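Local coordinates for protein glutathione transferase gst1-6 (Anopheles dirus, PDB 1V2A) that probably catalyses the conjugation of glutathione to electrophilic xenobiotics, releasing a halide ion from halogenated substrates, and works as a homodimer, at residues B[79-84]-B[148-153]. Sequence-based numbering, arbitrary orientation.
Sequences DTLYPK and DHLTVA
Two successive carbonyls of 79-84, those of T80 and L81, accept the hydrogen bonds that tie this loop to 148-153. V152 N, in the first turn of helix 152-162, donates to L81 O at 2.8 Å, in the carbonyl plane and on a lone pair. H149 NE2 donates to T80 O, at a length too short to be trusted. On the ring's other nitrogen, ND1 gives a nearly straight bond (168°) to D148 OD1, 2.9 Å away on the syn side of the carboxylate but tilted 33° out of its plane; this bond holds the imidazole's rotation. Two donors would fit a protonated ring, which D148 would favour. P83 CG meets the ring edge, tip to tip, 3.8 Å from NE2.

Apolar contacts lie beyond. L81 and L150 run side by side, CD2 to CD2 at 3.8 Å, next to helix 13-22. V152 CG2 touches Y82 CD1 obliquely, while the phenol hydroxyl bonds to N93.

T151 OG1 (chi1 64°) makes an N-cap bond, accepting from A153 N at 3.2 Å; D154 OD2 accepts from T151 N. T151 and D154 occupy the Thr-x-x-Asp N-capping box positions of the GST C-terminal domain, OG1 here bonding A153 N instead of D154 N.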
ATOM      1  N   ASP B  79      -2.077  10.094 -20.101  1.00 44.48           N
ATOM      2  CA  ASP B  79      -2.476   9.870 -18.722  1.00 44.73           C
ATOM      3  C   ASP B  79      -3.458   8.695 -18.665  1.00 42.73           C
ATOM      4  O   ASP B  79      -4.162   8.506 -17.677  1.00 45.38           O
ATOM      5  CB  ASP B  79      -3.116  11.133 -18.144  1.00 45.52           C
ATOM      6  CG  ASP B  79      -2.087  12.179 -17.749  1.00 48.02           C
ATOM      7  OD1 ASP B  79      -1.312  11.921 -16.803  1.00 48.51           O
ATOM      8  OD2 ASP B  79      -2.045  13.256 -18.384  1.00 48.07           O
ATOM      9  N   THR B  80      -3.489   7.905 -19.734  1.00 39.65           N
ATOM     10  CA  THR B  80      -4.377   6.749 -19.820  1.00 37.02           C
ATOM     11  C   THR B  80      -3.998   5.659 -18.818  1.00 34.89           C
ATOM     12  O   THR B  80      -4.873   5.024 -18.233  1.00 33.70           O
ATOM     13  CB  THR B  80      -4.367   6.136 -21.244  1.00 37.58           C
ATOM     14  OG1 THR B  80      -3.047   5.677 -21.556  1.00 36.99           O
ATOM     15  CG2 THR B  80      -4.789   7.174 -22.281  1.00 35.05           C
ATOM     16  N   LEU B  81      -2.699   5.439 -18.625  1.00 33.31           N
ATOM     17  CA  LEU B  81      -2.231   4.430 -17.674  1.00 32.32           C
ATOM     18  C   LEU B  81      -2.541   4.864 -16.247  1.00 33.31           C
ATOM     19  O   LEU B  81      -2.590   4.042 -15.334  1.00 34.38           O
ATOM     20  CB  LEU B  81      -0.721   4.199 -17.817  1.00 30.73           C
ATOM     21  CG  LEU B  81      -0.215   3.533 -19.102  1.00 30.07           C
ATOM     22  CD1 LEU B  81       1.293   3.325 -19.019  1.00 24.71           C
ATOM     23  CD2 LEU B  81      -0.936   2.207 -19.302  1.00 28.50           C
ATOM     24  N   TYR B  82      -2.733   6.166 -16.060  1.00 33.12           N
ATOM     25  CA  TYR B  82      -3.062   6.706 -14.752  1.00 30.96           C
ATOM     26  C   TYR B  82      -3.958   7.944 -14.920  1.00 31.81           C
ATOM     27  O   TYR B  82      -3.529   9.081 -14.725  1.00 29.96           O
ATOM     28  CB  TYR B  82      -1.785   7.054 -13.986  1.00 29.44           C
ATOM     29  CG  TYR B  82      -2.012   7.280 -12.509  1.00 29.49           C
ATOM     30  CD1 TYR B  82      -2.583   6.285 -11.710  1.00 28.19           C
ATOM     31  CD2 TYR B  82      -1.671   8.492 -11.908  1.00 27.48           C
ATOM     32  CE1 TYR B  82      -2.812   6.495 -10.349  1.00 27.43           C
ATOM     33  CE2 TYR B  82      -1.892   8.709 -10.552  1.00 29.01           C
ATOM     34  CZ  TYR B  82      -2.464   7.710  -9.776  1.00 29.43           C
ATOM     35  OH  TYR B  82      -2.680   7.934  -8.427  1.00 29.15           O
ATOM     36  N   PRO B  83      -5.229   7.724 -15.290  1.00 31.71           N
ATOM     37  CA  PRO B  83      -6.231   8.769 -15.504  1.00 32.53           C
ATOM     38  C   PRO B  83      -6.317   9.856 -14.425  1.00 35.48           C
ATOM     39  O   PRO B  83      -6.259   9.580 -13.226  1.00 33.89           O
ATOM     40  CB  PRO B  83      -7.526   7.973 -15.628  1.00 32.77           C
ATOM     41  CG  PRO B  83      -7.070   6.719 -16.291  1.00 31.29           C
ATOM     42  CD  PRO B  83      -5.807   6.390 -15.536  1.00 31.37           C
ATOM     43  N   LYS B  84      -6.480  11.096 -14.879  1.00 36.08           N
ATOM     44  CA  LYS B  84      -6.577  12.249 -13.997  1.00 38.03           C
ATOM     45  C   LYS B  84      -7.946  12.422 -13.346  1.00 38.53           C
ATOM     46  O   LYS B  84      -8.055  13.041 -12.284  1.00 39.21           O
ATOM     47  CB  LYS B  84      -6.214  13.515 -14.774  1.00 39.57           C
ATOM     48  CG  LYS B  84      -4.750  13.567 -15.158  1.00 41.81           C
ATOM     49  CD  LYS B  84      -4.431  14.798 -15.974  1.00 42.12           C
ATOM     50  CE  LYS B  84      -2.940  15.032 -16.003  1.00 42.42           C
ATOM     51  NZ  LYS B  84      -2.412  15.165 -14.617  1.00 41.81           N
ATOM     52  N   ASP B 148     -11.820   0.681 -18.026  1.00 27.80           N
ATOM     53  CA  ASP B 148     -12.210   0.135 -19.318  1.00 28.67           C
ATOM     54  C   ASP B 148     -10.984   0.059 -20.239  1.00 27.92           C
ATOM     55  O   ASP B 148     -11.099  -0.109 -21.453  1.00 28.56           O
ATOM     56  CB  ASP B 148     -13.296   1.019 -19.940  1.00 29.94           C
ATOM     57  CG  ASP B 148     -12.765   2.383 -20.373  1.00 32.68           C
ATOM     58  OD1 ASP B 148     -11.790   2.879 -19.761  1.00 30.63           O
ATOM     59  OD2 ASP B 148     -13.332   2.959 -21.323  1.00 31.91           O
ATOM     60  N   HIS B 149      -9.806   0.197 -19.645  1.00 26.75           N
ATOM     61  CA  HIS B 149      -8.555   0.119 -20.384  1.00 27.15           C
ATOM     62  C   HIS B 149      -7.408  -0.124 -19.399  1.00 26.28           C
ATOM     63  O   HIS B 149      -7.559   0.069 -18.196  1.00 26.20           O
ATOM     64  CB  HIS B 149      -8.296   1.408 -21.187  1.00 23.85           C
ATOM     65  CG  HIS B 149      -7.955   2.593 -20.341  1.00 22.69           C
ATOM     66  ND1 HIS B 149      -8.913   3.391 -19.754  1.00 25.47           N
ATOM     67  CD2 HIS B 149      -6.760   3.075 -19.926  1.00 23.16           C
ATOM     68  CE1 HIS B 149      -8.322   4.309 -19.009  1.00 22.93           C
ATOM     69  NE2 HIS B 149      -7.015   4.139 -19.096  1.00 23.18           N
ATOM     70  N   LEU B 150      -6.261  -0.537 -19.925  1.00 26.30           N
ATOM     71  CA  LEU B 150      -5.087  -0.814 -19.107  1.00 26.77           C
ATOM     72  C   LEU B 150      -4.605   0.411 -18.326  1.00 27.30           C
ATOM     73  O   LEU B 150      -4.614   1.531 -18.831  1.00 26.10           O
ATOM     74  CB  LEU B 150      -3.952  -1.318 -19.999  1.00 26.15           C
ATOM     75  CG  LEU B 150      -2.670  -1.812 -19.334  1.00 27.55           C
ATOM     76  CD1 LEU B 150      -2.721  -3.333 -19.196  1.00 26.99           C
ATOM     77  CD2 LEU B 150      -1.473  -1.406 -20.187  1.00 27.42           C
ATOM     78  N   THR B 151      -4.178   0.182 -17.089  1.00 26.94           N
ATOM     79  CA  THR B 151      -3.657   1.239 -16.233  1.00 25.31           C
ATOM     80  C   THR B 151      -2.504   0.631 -15.441  1.00 25.70           C
ATOM     81  O   THR B 151      -2.182  -0.545 -15.610  1.00 27.33           O
ATOM     82  CB  THR B 151      -4.731   1.771 -15.242  1.00 25.53           C
ATOM     83  OG1 THR B 151      -5.118   0.736 -14.329  1.00 23.65           O
ATOM     84  CG2 THR B 151      -5.959   2.252 -15.994  1.00 26.80           C
ATOM     85  N   VAL B 152      -1.877   1.425 -14.584  1.00 25.99           N
ATOM     86  CA  VAL B 152      -0.782   0.922 -13.771  1.00 25.48           C
ATOM     87  C   VAL B 152      -1.262  -0.177 -12.831  1.00 25.66           C
ATOM     88  O   VAL B 152      -0.457  -0.923 -12.269  1.00 24.58           O
ATOM     89  CB  VAL B 152      -0.162   2.045 -12.938  1.00 25.91           C
ATOM     90  CG1 VAL B 152       0.520   3.038 -13.857  1.00 27.70           C
ATOM     91  CG2 VAL B 152      -1.236   2.741 -12.143  1.00 22.61           C
ATOM     92  N   ALA B 153      -2.578  -0.266 -12.655  1.00 24.77           N
ATOM     93  CA  ALA B 153      -3.164  -1.273 -11.784  1.00 23.39           C
ATOM     94  C   ALA B 153      -2.952  -2.646 -12.384  1.00 24.01           C
ATOM     95  O   ALA B 153      -2.554  -3.586 -11.700  1.00 26.39           O
ATOM     96  CB  ALA B 153      -4.645  -1.015 -11.614  1.00 23.53           C
TER